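Long-range contacts in tRNA threonylcarbamoyladenosine biosynthesis protein TsaB (Pseudomonas aeruginosa, PDB 5BR9), which probably takes part in forming the threonylcarbamoyladenosine modification of tRNA, as a TsaB member of the KAE1/TsaD family: residues M9-A14 against S63-I68; V24-E29 against D53-A58; R119-I124 against V157-D162; A166-A171 against M181-V186. All coordinates share one frame; numbering follows the deposited sequence.

Contact 1: residues M9-A14 against S63-I68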
loop_
_atom_site.group_PDB
_atom_site.type_symbol
_atom_site.label_atom_id
_atom_site.label_comp_id
_atom_site.label_asym_id
_atom_site.label_seq_id
_atom_site.Cartn_x
_atom_site.Cartn_y
_atom_site.Cartn_z
ATOM N N MET A 9 -28.030 -2.666 -13.774
ATOM C CA MET A 9 -27.130 -1.522 -13.739
ATOM C C MET A 9 -25.989 -1.715 -12.749
ATOM O O MET A 9 -26.196 -2.213 -11.652
ATOM C CB MET A 9 -27.905 -0.248 -13.439
ATOM C CG MET A 9 -28.721 0.179 -14.658
ATOM S SD MET A 9 -29.270 1.889 -14.626
ATOM C CE MET A 9 -30.515 1.821 -13.336
ATOM N N SER A 10 -24.780 -1.324 -13.156
ATOM C CA SER A 10 -23.585 -1.599 -12.373
ATOM C C SER A 10 -23.306 -0.548 -11.320
ATOM O O SER A 10 -23.549 0.638 -11.516
ATOM C CB SER A 10 -22.359 -1.703 -13.285
ATOM O OG SER A 10 -22.431 -2.835 -14.127
ATOM N N THR A 11 -22.741 -0.989 -10.209
ATOM C CA THR A 11 -22.293 -0.055 -9.201
ATOM C C THR A 11 -20.776 -0.165 -9.130
ATOM O O THR A 11 -20.244 -1.220 -8.827
ATOM C CB THR A 11 -22.962 -0.326 -7.838
ATOM O OG1 THR A 11 -24.382 -0.194 -7.984
ATOM C CG2 THR A 11 -22.505 0.677 -6.802
ATOM N N LEU A 12 -20.091 0.919 -9.469
ATOM C CA LEU A 12 -18.623 0.939 -9.525
ATOM C C LEU A 12 -18.033 2.014 -8.634
ATOM O O LEU A 12 -18.489 3.157 -8.636
ATOM C CB LEU A 12 -18.121 1.164 -10.963
ATOM C CG LEU A 12 -18.493 0.144 -12.033
ATOM C CD1 LEU A 12 -17.964 0.589 -13.407
ATOM C CD2 LEU A 12 -17.979 -1.269 -11.658
ATOM N N LEU A 13 -16.974 1.646 -7.924
ATOM C CA LEU A 13 -16.242 2.568 -7.058
ATOM C C LEU A 13 -14.883 2.864 -7.706
ATOM O O LEU A 13 -14.187 1.950 -8.175
ATOM C CB LEU A 13 -16.058 1.958 -5.644
ATOM C CG LEU A 13 -15.320 2.780 -4.584
ATOM C CD1 LEU A 13 -16.113 4.054 -4.261
ATOM C CD2 LEU A 13 -15.054 1.963 -3.311
ATOM N N ALA A 14 -14.521 4.142 -7.742
ATOM C CA ALA A 14 -13.272 4.565 -8.350
ATOM C C ALA A 14 -12.481 5.448 -7.397
ATOM O O ALA A 14 -13.061 6.240 -6.656
ATOM C CB ALA A 14 -13.531 5.308 -9.652
ATOM N N SER A 63 -21.369 -3.041 0.230
ATOM C CA SER A 63 -21.700 -4.361 -0.314
ATOM C C SER A 63 -22.364 -4.291 -1.695
ATOM O O SER A 63 -22.367 -5.274 -2.431
ATOM C CB SER A 63 -22.606 -5.132 0.642
ATOM O OG SER A 63 -23.817 -4.442 0.888
ATOM N N ALA A 64 -22.868 -3.119 -2.069
ATOM C CA ALA A 64 -23.538 -2.945 -3.361
ATOM C C ALA A 64 -22.544 -2.763 -4.518
ATOM O O ALA A 64 -22.926 -2.849 -5.693
ATOM C CB ALA A 64 -24.486 -1.738 -3.300
ATOM N N VAL A 65 -21.278 -2.532 -4.178
ATOM C CA VAL A 65 -20.215 -2.294 -5.165
ATOM C C VAL A 65 -19.859 -3.562 -5.944
ATOM O O VAL A 65 -19.574 -4.616 -5.357
ATOM C CB VAL A 65 -18.965 -1.704 -4.475
ATOM C CG1 VAL A 65 -17.778 -1.651 -5.429
ATOM C CG2 VAL A 65 -19.273 -0.319 -3.890
ATOM N N ASP A 66 -19.853 -3.449 -7.273
ATOM C CA ASP A 66 -19.599 -4.603 -8.125
ATOM C C ASP A 66 -18.114 -4.813 -8.431
ATOM O O ASP A 66 -17.654 -5.946 -8.615
ATOM C CB ASP A 66 -20.386 -4.448 -9.429
ATOM C CG ASP A 66 -21.898 -4.454 -9.201
ATOM O OD1 ASP A 66 -22.361 -5.242 -8.348
ATOM O OD2 ASP A 66 -22.623 -3.686 -9.872
ATOM N N ALA A 67 -17.368 -3.712 -8.492
ATOM C CA ALA A 67 -15.948 -3.755 -8.806
ATOM C C ALA A 67 -15.291 -2.446 -8.366
ATOM O O ALA A 67 -15.967 -1.419 -8.222
ATOM C CB ALA A 67 -15.730 -4.004 -10.300
ATOM N N ILE A 68 -13.980 -2.491 -8.136
ATOM C CA ILE A 68 -13.246 -1.304 -7.677
ATOM C C ILE A 68 -12.161 -0.950 -8.671
ATOM O O ILE A 68 -11.330 -1.795 -9.016
ATOM C CB ILE A 68 -12.643 -1.517 -6.286
ATOM C CG1 ILE A 68 -13.713 -2.014 -5.307
ATOM C CG2 ILE A 68 -12.046 -0.222 -5.793
ATOM C CD1 ILE A 68 -13.167 -2.450 -3.979
HETATM O O HOH W 1 -25.296 -3.861 -9.262
HETATM O O HOH W 2 -22.245 -5.145 -12.705
HETATM O O HOH W 3 -25.345 -2.524 -7.003
#
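Thr11 and Asp66 exchange two hydrogen bonds across this contact. Thr11 N donates to Asp66 OD2 at 2.7 Å in a nearly straight bond, and the donor stands above the carboxylate plane. In return Asp66 N donates to Thr11 O, also at 2.7 Å. Asp66 CG lies beside its own backbone N (chi1 -64°), and the carboxylate OD2 and that backbone N both bond to the main chain of Thr11. Further along, Leu13 N donates to Ala67 O at 3.2 Å. Ile68 CA adds a CA-H...O contact to Leu13 O.

Water extends the polar network. One molecule donates to both Met9 O and Asp66 OD2. A second joins Ser10 OG to the same OD2, the latter bond being weak. A third lies between Thr11 OG1 and Ala64 O.

The apolar contacts fall on two faces of the sheet. Leu12 CD2 meets Ala67 CB at 3.8 Å, on the face covered by helix 196-208. Leu13 CB rests on Val65 CG1 at 4.0 Å, while its CD2 only reaches Ile68 CG2 at 4.5 Å. Ile68 in turn packs on helix 77-94.

Strands 12-16 and 67-71 are parallel neighbours in a sheet of the actin-like ATPase type. Asp66 OD2 receives one backbone N-H and two waters, which would probably stabilise the ionised carboxylate where the strands begin to pair.

Contact 2: residues V24-E29 against D53-A58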
loop_
_atom_site.group_PDB
_atom_site.type_symbol
_atom_site.label_atom_id
_atom_site.label_comp_id
_atom_site.label_asym_id
_atom_site.label_seq_id
_atom_site.Cartn_x
_atom_site.Cartn_y
_atom_site.Cartn_z
ATOM N N VAL A 24 -12.307 10.363 -5.356
ATOM C CA VAL A 24 -13.111 9.157 -5.325
ATOM C C VAL A 24 -14.366 9.402 -6.152
ATOM O O VAL A 24 -14.866 10.518 -6.237
ATOM C CB VAL A 24 -13.455 8.749 -3.869
ATOM C CG1 VAL A 24 -12.171 8.495 -3.054
ATOM C CG2 VAL A 24 -14.304 9.826 -3.195
ATOM N N ALA A 25 -14.892 8.360 -6.762
ATOM C CA ALA A 25 -16.077 8.539 -7.579
ATOM C C ALA A 25 -16.902 7.276 -7.501
ATOM O O ALA A 25 -16.388 6.196 -7.184
ATOM C CB ALA A 25 -15.705 8.886 -9.026
ATOM N N LEU A 26 -18.195 7.427 -7.741
ATOM C CA LEU A 26 -19.121 6.326 -7.609
ATOM C C LEU A 26 -20.128 6.366 -8.726
ATOM O O LEU A 26 -20.706 7.427 -9.011
ATOM C CB LEU A 26 -19.819 6.394 -6.256
ATOM C CG LEU A 26 -20.854 5.303 -6.017
ATOM C CD1 LEU A 26 -20.149 3.981 -5.814
ATOM C CD2 LEU A 26 -21.675 5.641 -4.803
ATOM N N LEU A 27 -20.333 5.207 -9.353
ATOM C CA LEU A 27 -21.394 5.030 -10.340
ATOM C C LEU A 27 -22.459 4.191 -9.673
ATOM O O LEU A 27 -22.152 3.146 -9.085
ATOM C CB LEU A 27 -20.909 4.351 -11.630
ATOM C CG LEU A 27 -22.005 3.971 -12.643
ATOM C CD1 LEU A 27 -22.595 5.205 -13.319
ATOM C CD2 LEU A 27 -21.518 2.971 -13.702
ATOM N N HIS A 28 -23.695 4.681 -9.725
ATOM C CA HIS A 28 -24.820 3.988 -9.130
ATOM C C HIS A 28 -26.085 4.364 -9.899
ATOM O O HIS A 28 -26.332 5.545 -10.127
ATOM C CB HIS A 28 -24.960 4.335 -7.643
ATOM C CG HIS A 28 -26.094 3.627 -6.968
ATOM N ND1 HIS A 28 -27.262 4.262 -6.598
ATOM C CD2 HIS A 28 -26.242 2.324 -6.614
ATOM C CE1 HIS A 28 -28.079 3.387 -6.037
ATOM N NE2 HIS A 28 -27.483 2.205 -6.033
ATOM N N GLU A 29 -26.853 3.359 -10.318
ATOM C CA GLU A 29 -28.086 3.581 -11.082
ATOM C C GLU A 29 -27.901 4.541 -12.267
ATOM O O GLU A 29 -28.788 5.327 -12.569
ATOM C CB GLU A 29 -29.183 4.124 -10.163
ATOM C CG GLU A 29 -30.377 3.215 -9.994
ATOM C CD GLU A 29 -30.202 2.235 -8.860
ATOM O OE1 GLU A 29 -29.581 1.174 -9.090
ATOM O OE2 GLU A 29 -30.680 2.530 -7.740
ATOM N N ASP A 53 -17.595 8.846 3.114
ATOM C CA ASP A 53 -18.451 10.013 2.881
ATOM C C ASP A 53 -19.196 9.932 1.552
ATOM O O ASP A 53 -20.371 10.301 1.469
ATOM C CB ASP A 53 -17.631 11.309 2.921
ATOM C CG ASP A 53 -17.186 11.691 4.328
ATOM O OD1 ASP A 53 -17.625 11.049 5.312
ATOM O OD2 ASP A 53 -16.375 12.635 4.440
ATOM N N LEU A 54 -18.502 9.476 0.517
ATOM C CA LEU A 54 -19.092 9.374 -0.811
ATOM C C LEU A 54 -20.216 8.336 -0.801
ATOM O O LEU A 54 -21.336 8.596 -1.263
ATOM C CB LEU A 54 -18.035 8.997 -1.843
ATOM C CG LEU A 54 -18.511 8.918 -3.298
ATOM C CD1 LEU A 54 -18.837 10.299 -3.825
ATOM C CD2 LEU A 54 -17.470 8.253 -4.189
ATOM N N LEU A 55 -19.912 7.159 -0.269
ATOM C CA LEU A 55 -20.909 6.106 -0.167
ATOM C C LEU A 55 -22.068 6.595 0.685
ATOM O O LEU A 55 -23.228 6.410 0.329
ATOM C CB LEU A 55 -20.320 4.839 0.438
ATOM C CG LEU A 55 -19.302 4.081 -0.401
ATOM C CD1 LEU A 55 -18.736 2.976 0.465
ATOM C CD2 LEU A 55 -19.958 3.505 -1.632
ATOM N N ASP A 56 -21.758 7.270 1.782
ATOM C CA ASP A 56 -22.824 7.733 2.670
ATOM C C ASP A 56 -23.686 8.811 2.020
ATOM O O ASP A 56 -24.898 8.804 2.183
ATOM C CB ASP A 56 -22.245 8.231 3.996
ATOM C CG ASP A 56 -21.831 7.085 4.911
ATOM O OD1 ASP A 56 -21.923 5.899 4.486
ATOM O OD2 ASP A 56 -21.430 7.371 6.060
ATOM N N GLU A 57 -23.071 9.710 1.257
ATOM C CA GLU A 57 -23.812 10.773 0.580
ATOM C C GLU A 57 -24.778 10.206 -0.467
ATOM O O GLU A 57 -25.870 10.732 -0.667
ATOM C CB GLU A 57 -22.848 11.764 -0.078
ATOM C CG GLU A 57 -23.522 12.826 -0.958
ATOM C CD GLU A 57 -22.525 13.720 -1.701
ATOM O OE1 GLU A 57 -21.307 13.420 -1.696
ATOM O OE2 GLU A 57 -22.968 14.728 -2.297
ATOM N N ALA A 58 -24.366 9.125 -1.115
ATOM C CA ALA A 58 -25.147 8.478 -2.166
ATOM C C ALA A 58 -26.189 7.520 -1.597
ATOM O O ALA A 58 -27.077 7.077 -2.309
ATOM C CB ALA A 58 -24.218 7.735 -3.132
#
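Leu54 sets its methyl CD2 over the face of the peptide between Ala25 and Leu26, 3.5 Å above Ala25 C. The flat ring of His28 lies farther along the strand. Glu29 OE1, in a poorly ordered side chain, stands over one face of it, offset toward the rim. The ring does not reach helix residues 53-58; the His28 side chain packs on Thr11 and Val60.

The rest of the contact is aliphatic. Leu54 CG lies anti to its backbone N (chi1 -177°), 4.1 Å from Leu26 CB. Its CD2 meets Val24 CG2 at 3.7 Å and Leu26 CB at 3.6 Å. The side chains of Val24 and Leu54 slide past each other in opposite directions. One turn on, Leu26 CD2 touches Ala58 CB at 3.7 Å. The same methyl comes to 4.2 Å from Leu55 CD2, and these two leucines cross at about a right angle.

The axes of strand 24-28 and helix 53-58 approach to 8.9 Å and run 33° from parallel. Helix 43-58 thus covers one face of the sheet, while Ala25 and Leu27 on the other face pack against helix 196-208.

The closest pairs are all carbon on carbon, and the two segments exchange no hydrogen bonds. The contact therefore rests on apolar fit and burial, with Leu54 CD2 shared among three successive strand residues.

Contact 3: residues R119-I124 against V157-D162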
loop_
_atom_site.group_PDB
_atom_site.type_symbol
_atom_site.label_atom_id
_atom_site.label_comp_id
_atom_site.label_asym_id
_atom_site.label_seq_id
_atom_site.Cartn_x
_atom_site.Cartn_y
_atom_site.Cartn_z
ATOM N N ARG A 119 -8.189 14.012 -29.464
ATOM C CA ARG A 119 -6.844 13.466 -29.529
ATOM C C ARG A 119 -5.990 14.151 -28.473
ATOM O O ARG A 119 -5.827 15.374 -28.481
ATOM C CB ARG A 119 -6.255 13.637 -30.932
ATOM C CG ARG A 119 -7.154 13.001 -31.993
ATOM C CD ARG A 119 -6.428 12.566 -33.245
ATOM N NE ARG A 119 -6.263 13.649 -34.199
ATOM C CZ ARG A 119 -5.998 13.475 -35.491
ATOM N NH1 ARG A 119 -5.862 14.529 -36.290
ATOM N NH2 ARG A 119 -5.888 12.248 -35.989
ATOM N N VAL A 120 -5.454 13.355 -27.554
ATOM C CA VAL A 120 -4.690 13.898 -26.433
ATOM C C VAL A 120 -3.367 13.173 -26.281
ATOM O O VAL A 120 -3.308 11.944 -26.248
ATOM C CB VAL A 120 -5.475 13.826 -25.109
ATOM C CG1 VAL A 120 -4.572 14.257 -23.952
ATOM C CG2 VAL A 120 -6.717 14.713 -25.162
ATOM N N ALA A 121 -2.295 13.944 -26.236
ATOM C CA ALA A 121 -1.005 13.404 -25.847
ATOM C C ALA A 121 -0.851 13.655 -24.338
ATOM O O ALA A 121 -0.723 14.790 -23.901
ATOM C CB ALA A 121 0.134 14.054 -26.661
ATOM N N ALA A 122 -0.933 12.595 -23.547
ATOM C CA ALA A 122 -0.792 12.706 -22.105
ATOM C C ALA A 122 0.671 12.537 -21.708
ATOM O O ALA A 122 1.350 11.633 -22.179
ATOM C CB ALA A 122 -1.668 11.687 -21.413
ATOM N N ALA A 123 1.156 13.432 -20.860
ATOM C CA ALA A 123 2.525 13.362 -20.378
ATOM C C ALA A 123 2.559 13.679 -18.900
ATOM O O ALA A 123 2.072 14.725 -18.479
ATOM C CB ALA A 123 3.448 14.335 -21.156
ATOM N N ILE A 124 3.137 12.762 -18.129
ATOM C CA ILE A 124 3.277 12.898 -16.685
ATOM C C ILE A 124 4.754 12.891 -16.341
ATOM O O ILE A 124 5.500 12.018 -16.788
ATOM C CB ILE A 124 2.521 11.768 -15.939
ATOM C CG1 ILE A 124 1.008 11.900 -16.160
ATOM C CG2 ILE A 124 2.878 11.778 -14.460
ATOM C CD1 ILE A 124 0.197 10.728 -15.612
ATOM N N VAL A 157 9.723 11.898 -27.479
ATOM C CA VAL A 157 8.286 11.608 -27.509
ATOM C C VAL A 157 7.735 11.904 -28.900
ATOM O O VAL A 157 8.206 12.820 -29.592
ATOM C CB VAL A 157 7.463 12.382 -26.435
ATOM C CG1 VAL A 157 7.947 12.069 -25.026
ATOM C CG2 VAL A 157 7.428 13.870 -26.713
ATOM N N ALA A 158 6.731 11.121 -29.299
ATOM C CA ALA A 158 6.128 11.260 -30.625
ATOM C C ALA A 158 4.631 10.949 -30.598
ATOM O O ALA A 158 4.163 10.173 -29.760
ATOM C CB ALA A 158 6.853 10.344 -31.626
ATOM N N VAL A 159 3.889 11.555 -31.520
ATOM C CA VAL A 159 2.447 11.325 -31.628
ATOM C C VAL A 159 2.180 10.413 -32.840
ATOM O O VAL A 159 2.948 10.439 -33.810
ATOM C CB VAL A 159 1.678 12.655 -31.742
ATOM C CG1 VAL A 159 1.840 13.479 -30.471
ATOM C CG2 VAL A 159 2.120 13.437 -32.978
ATOM N N PRO A 160 1.095 9.608 -32.783
ATOM C CA PRO A 160 0.746 8.641 -33.839
ATOM C C PRO A 160 -0.037 9.264 -34.999
ATOM O O PRO A 160 -0.355 8.564 -35.969
ATOM C CB PRO A 160 -0.134 7.620 -33.103
ATOM C CG PRO A 160 -0.788 8.410 -32.041
ATOM C CD PRO A 160 0.139 9.546 -31.656
ATOM N N TRP A 161 -0.353 10.550 -34.887
ATOM C CA TRP A 161 -1.061 11.278 -35.940
ATOM C C TRP A 161 -0.170 12.380 -36.490
ATOM O O TRP A 161 0.904 12.635 -35.940
ATOM C CB TRP A 161 -2.365 11.873 -35.399
ATOM C CG TRP A 161 -2.176 12.565 -34.103
ATOM C CD1 TRP A 161 -1.537 13.755 -33.896
ATOM C CD2 TRP A 161 -2.602 12.105 -32.811
ATOM N NE1 TRP A 161 -1.540 14.064 -32.552
ATOM C CE2 TRP A 161 -2.192 13.073 -31.868
ATOM C CE3 TRP A 161 -3.294 10.977 -32.363
ATOM C CZ2 TRP A 161 -2.453 12.945 -30.503
ATOM C CZ3 TRP A 161 -3.547 10.849 -31.000
ATOM C CH2 TRP A 161 -3.129 11.829 -30.089
ATOM N N ASP A 162 -0.623 13.051 -37.548
ATOM C CA ASP A 162 0.122 14.183 -38.098
ATOM C C ASP A 162 0.314 15.267 -37.037
ATOM O O ASP A 162 -0.656 15.765 -36.462
ATOM C CB ASP A 162 -0.594 14.748 -39.327
ATOM C CG ASP A 162 0.032 16.039 -39.839
ATOM O OD1 ASP A 162 -0.680 16.814 -40.513
ATOM O OD2 ASP A 162 1.229 16.278 -39.580
#
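The Arg119 side chain passes over one face of the Trp161 indole, the two side chains running in opposite directions. Its CB sits over the six-membered ring, 3.8 Å from the centroid and close to the ring normal, in a CH-pi contact. Its CD follows at 3.6 Å from Trp161 CE3, nearer the rim. Farther out the guanidinium passes beyond the ring, and NH2 stands 3.6 Å from Trp161 CB. The guanidinium and indole planes are 30° apart, so the two flat groups are inclined rather than stacked squarely.

The opposite face of the indole is covered from its own segment by Val159 CB and Pro160 CD, both toward the rim. Val120 O lies at the edge, in the ring plane. Beside this, Ala121 CB meets Val159 CG1 at 4.2 Å, a light apolar touch.

The next shell holds these groups in place. The Arg119 chain bends at chi3 (-85°), which sets the direction of NE, and NE forms a salt bridge with Asp167 OD2. The bond probably helps to orient the guanidinium, although Asp167 is poorly ordered. Trp161 also meets the ring of Trp168, with the planes at about 50°. The loop itself is held by Ala158 O, which accepts from Trp133 NE1.

Strand 119-125 is the middle strand of the second five-stranded mixed sheet. Here the irregular connection from strand 142-152 to strand 168-171 folds across one face of that sheet, in a protein of the actin-like ATPase superfamily.

Contact 4: residues A166-A171 against M181-V186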
loop_
_atom_site.group_PDB
_atom_site.type_symbol
_atom_site.label_atom_id
_atom_site.label_comp_id
_atom_site.label_asym_id
_atom_site.label_seq_id
_atom_site.Cartn_x
_atom_site.Cartn_y
_atom_site.Cartn_z
ATOM N N ALA A 166 -3.879 20.666 -35.863
ATOM C CA ALA A 166 -4.098 21.595 -34.766
ATOM C C ALA A 166 -5.198 21.133 -33.799
ATOM O O ALA A 166 -5.697 21.925 -32.995
ATOM C CB ALA A 166 -4.436 22.976 -35.335
ATOM N N ASP A 167 -5.576 19.859 -33.868
ATOM C CA ASP A 167 -6.704 19.381 -33.070
ATOM C C ASP A 167 -6.275 18.584 -31.824
ATOM O O ASP A 167 -7.058 18.416 -30.883
ATOM C CB ASP A 167 -7.628 18.524 -33.932
ATOM C CG ASP A 167 -6.945 17.268 -34.421
ATOM O OD1 ASP A 167 -5.888 17.391 -35.075
ATOM O OD2 ASP A 167 -7.450 16.163 -34.128
ATOM N N TRP A 168 -5.042 18.098 -31.804
ATOM C CA TRP A 168 -4.600 17.348 -30.630
ATOM C C TRP A 168 -4.103 18.265 -29.490
ATOM O O TRP A 168 -3.615 19.374 -29.713
ATOM C CB TRP A 168 -3.526 16.328 -31.017
ATOM C CG TRP A 168 -2.255 16.890 -31.522
ATOM C CD1 TRP A 168 -2.021 17.406 -32.763
ATOM C CD2 TRP A 168 -1.010 16.962 -30.815
ATOM N NE1 TRP A 168 -0.709 17.811 -32.869
ATOM C CE2 TRP A 168 -0.065 17.545 -31.688
ATOM C CE3 TRP A 168 -0.604 16.595 -29.530
ATOM C CZ2 TRP A 168 1.257 17.767 -31.316
ATOM C CZ3 TRP A 168 0.719 16.818 -29.160
ATOM C CH2 TRP A 168 1.633 17.393 -30.051
ATOM N N PHE A 169 -4.247 17.771 -28.266
ATOM C CA PHE A 169 -4.090 18.562 -27.049
ATOM C C PHE A 169 -3.057 17.903 -26.142
ATOM O O PHE A 169 -3.003 16.676 -26.040
ATOM C CB PHE A 169 -5.469 18.685 -26.361
ATOM C CG PHE A 169 -5.489 19.494 -25.070
ATOM C CD1 PHE A 169 -5.668 20.870 -25.097
ATOM C CD2 PHE A 169 -5.410 18.860 -23.833
ATOM C CE1 PHE A 169 -5.717 21.611 -23.920
ATOM C CE2 PHE A 169 -5.473 19.590 -22.649
ATOM C CZ PHE A 169 -5.621 20.973 -22.690
ATOM N N GLY A 170 -2.260 18.713 -25.461
ATOM C CA GLY A 170 -1.288 18.190 -24.509
ATOM C C GLY A 170 -1.783 18.316 -23.070
ATOM O O GLY A 170 -2.143 19.401 -22.583
ATOM N N ALA A 171 -1.814 17.189 -22.379
ATOM C CA ALA A 171 -2.311 17.154 -21.015
ATOM C C ALA A 171 -1.292 16.552 -20.068
ATOM O O ALA A 171 -0.706 15.513 -20.359
ATOM C CB ALA A 171 -3.597 16.367 -20.940
ATOM N N MET A 181 10.646 19.002 -26.492
ATOM C CA MET A 181 9.991 17.978 -27.309
ATOM C C MET A 181 10.135 18.295 -28.809
ATOM O O MET A 181 10.267 19.457 -29.183
ATOM C CB MET A 181 8.509 17.875 -26.916
ATOM C CG MET A 181 8.294 17.460 -25.473
ATOM S SD MET A 181 6.548 17.412 -25.039
ATOM C CE MET A 181 6.559 16.583 -23.434
ATOM N N PRO A 182 10.102 17.264 -29.673
ATOM C CA PRO A 182 10.255 17.520 -31.117
ATOM C C PRO A 182 9.008 18.096 -31.796
ATOM O O PRO A 182 9.095 18.483 -32.954
ATOM C CB PRO A 182 10.576 16.135 -31.687
ATOM C CG PRO A 182 9.939 15.191 -30.731
ATOM C CD PRO A 182 10.029 15.824 -29.371
ATOM N N GLN A 183 7.872 18.119 -31.102
ATOM C CA GLN A 183 6.698 18.842 -31.586
ATOM C C GLN A 183 5.890 19.328 -30.392
ATOM O O GLN A 183 6.123 18.888 -29.265
ATOM C CB GLN A 183 5.831 17.962 -32.504
ATOM C CG GLN A 183 5.174 16.777 -31.810
ATOM C CD GLN A 183 6.110 15.597 -31.609
ATOM O OE1 GLN A 183 6.783 15.169 -32.542
ATOM N NE2 GLN A 183 6.142 15.054 -30.388
ATOM N N ARG A 184 4.964 20.254 -30.627
ATOM C CA ARG A 184 4.054 20.685 -29.575
ATOM C C ARG A 184 2.682 21.018 -30.152
ATOM O O ARG A 184 2.571 21.440 -31.303
ATOM C CB ARG A 184 4.626 21.885 -28.814
ATOM C CG ARG A 184 4.757 23.176 -29.602
ATOM C CD ARG A 184 4.549 24.366 -28.661
ATOM N NE ARG A 184 3.166 24.442 -28.194
ATOM C CZ ARG A 184 2.769 25.105 -27.113
ATOM N NH1 ARG A 184 3.652 25.747 -26.362
ATOM N NH2 ARG A 184 1.487 25.114 -26.777
ATOM N N PRO A 185 1.625 20.809 -29.356
ATOM C CA PRO A 185 0.264 21.107 -29.814
ATOM C C PRO A 185 -0.037 22.600 -29.802
ATOM O O PRO A 185 0.712 23.377 -29.205
ATOM C CB PRO A 185 -0.614 20.389 -28.778
ATOM C CG PRO A 185 0.197 20.483 -27.515
ATOM C CD PRO A 185 1.637 20.309 -27.970
ATOM N N VAL A 186 -1.132 22.990 -30.441
ATOM C CA VAL A 186 -1.574 24.377 -30.385
ATOM C C VAL A 186 -1.873 24.751 -28.934
ATOM O O VAL A 186 -1.505 25.825 -28.479
ATOM C CB VAL A 186 -2.806 24.610 -31.285
ATOM C CG1 VAL A 186 -3.363 26.001 -31.065
ATOM C CG2 VAL A 186 -2.425 24.448 -32.754
HETATM O O HOH W 4 -2.574 20.676 -31.836
#
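Pro185 packs over one face of the Trp168 indole across the link between parallel strands 168-171 and 187-189, in the second mixed sheet of this actin-like fold. This is the tight part. Pro185 CB stands 3.7 Å from the centroid of the six-membered ring, almost on its normal, in a CH-pi contact. Pro185 CD approaches Trp168 CH2 at 3.6 Å, and CB also lies 3.3 Å from Trp168 O. The two side chains cross at about a right angle. Trp168 NE1 donates to Ala163 O. Gly170 has no side chain, and its N lies 3.7 Å from Pro185 CG. Gln183 CG touches Trp168 CH2 more loosely at 4.0 Å, while Gln183 NE2 turns to Val157 O.

The other end is open to solvent. Ala166 and Val186 are both exposed, and they meet through CB and CG2 at 3.6 Å. Between this end and the indole a water bridges the backbones, accepting from Val186 N at 3.1 Å. It donates to Trp168 O at 2.7 Å and sits over the same indole face as Pro185 CB.

From the N terminus, contact 1 closes the first long loop by bringing 63-68 back beside 9-14. Contact 2 lies wholly within that loop and lays the end of helix 43-58 on strand 21-28. The two touch, because strands 12-16 and 21-28 are neighbours in the first sheet. Contact 3 opens only after both have closed. It folds the segment before strand 168-171 over strand 119-125. Contact 4 follows in series as a short closure and joins contact 3 through the second sheet, their centres about 7 Å apart. The pairs lie on opposite sides of the chain's centre, with contacts 1 and 4 about 36 Å apart between centres.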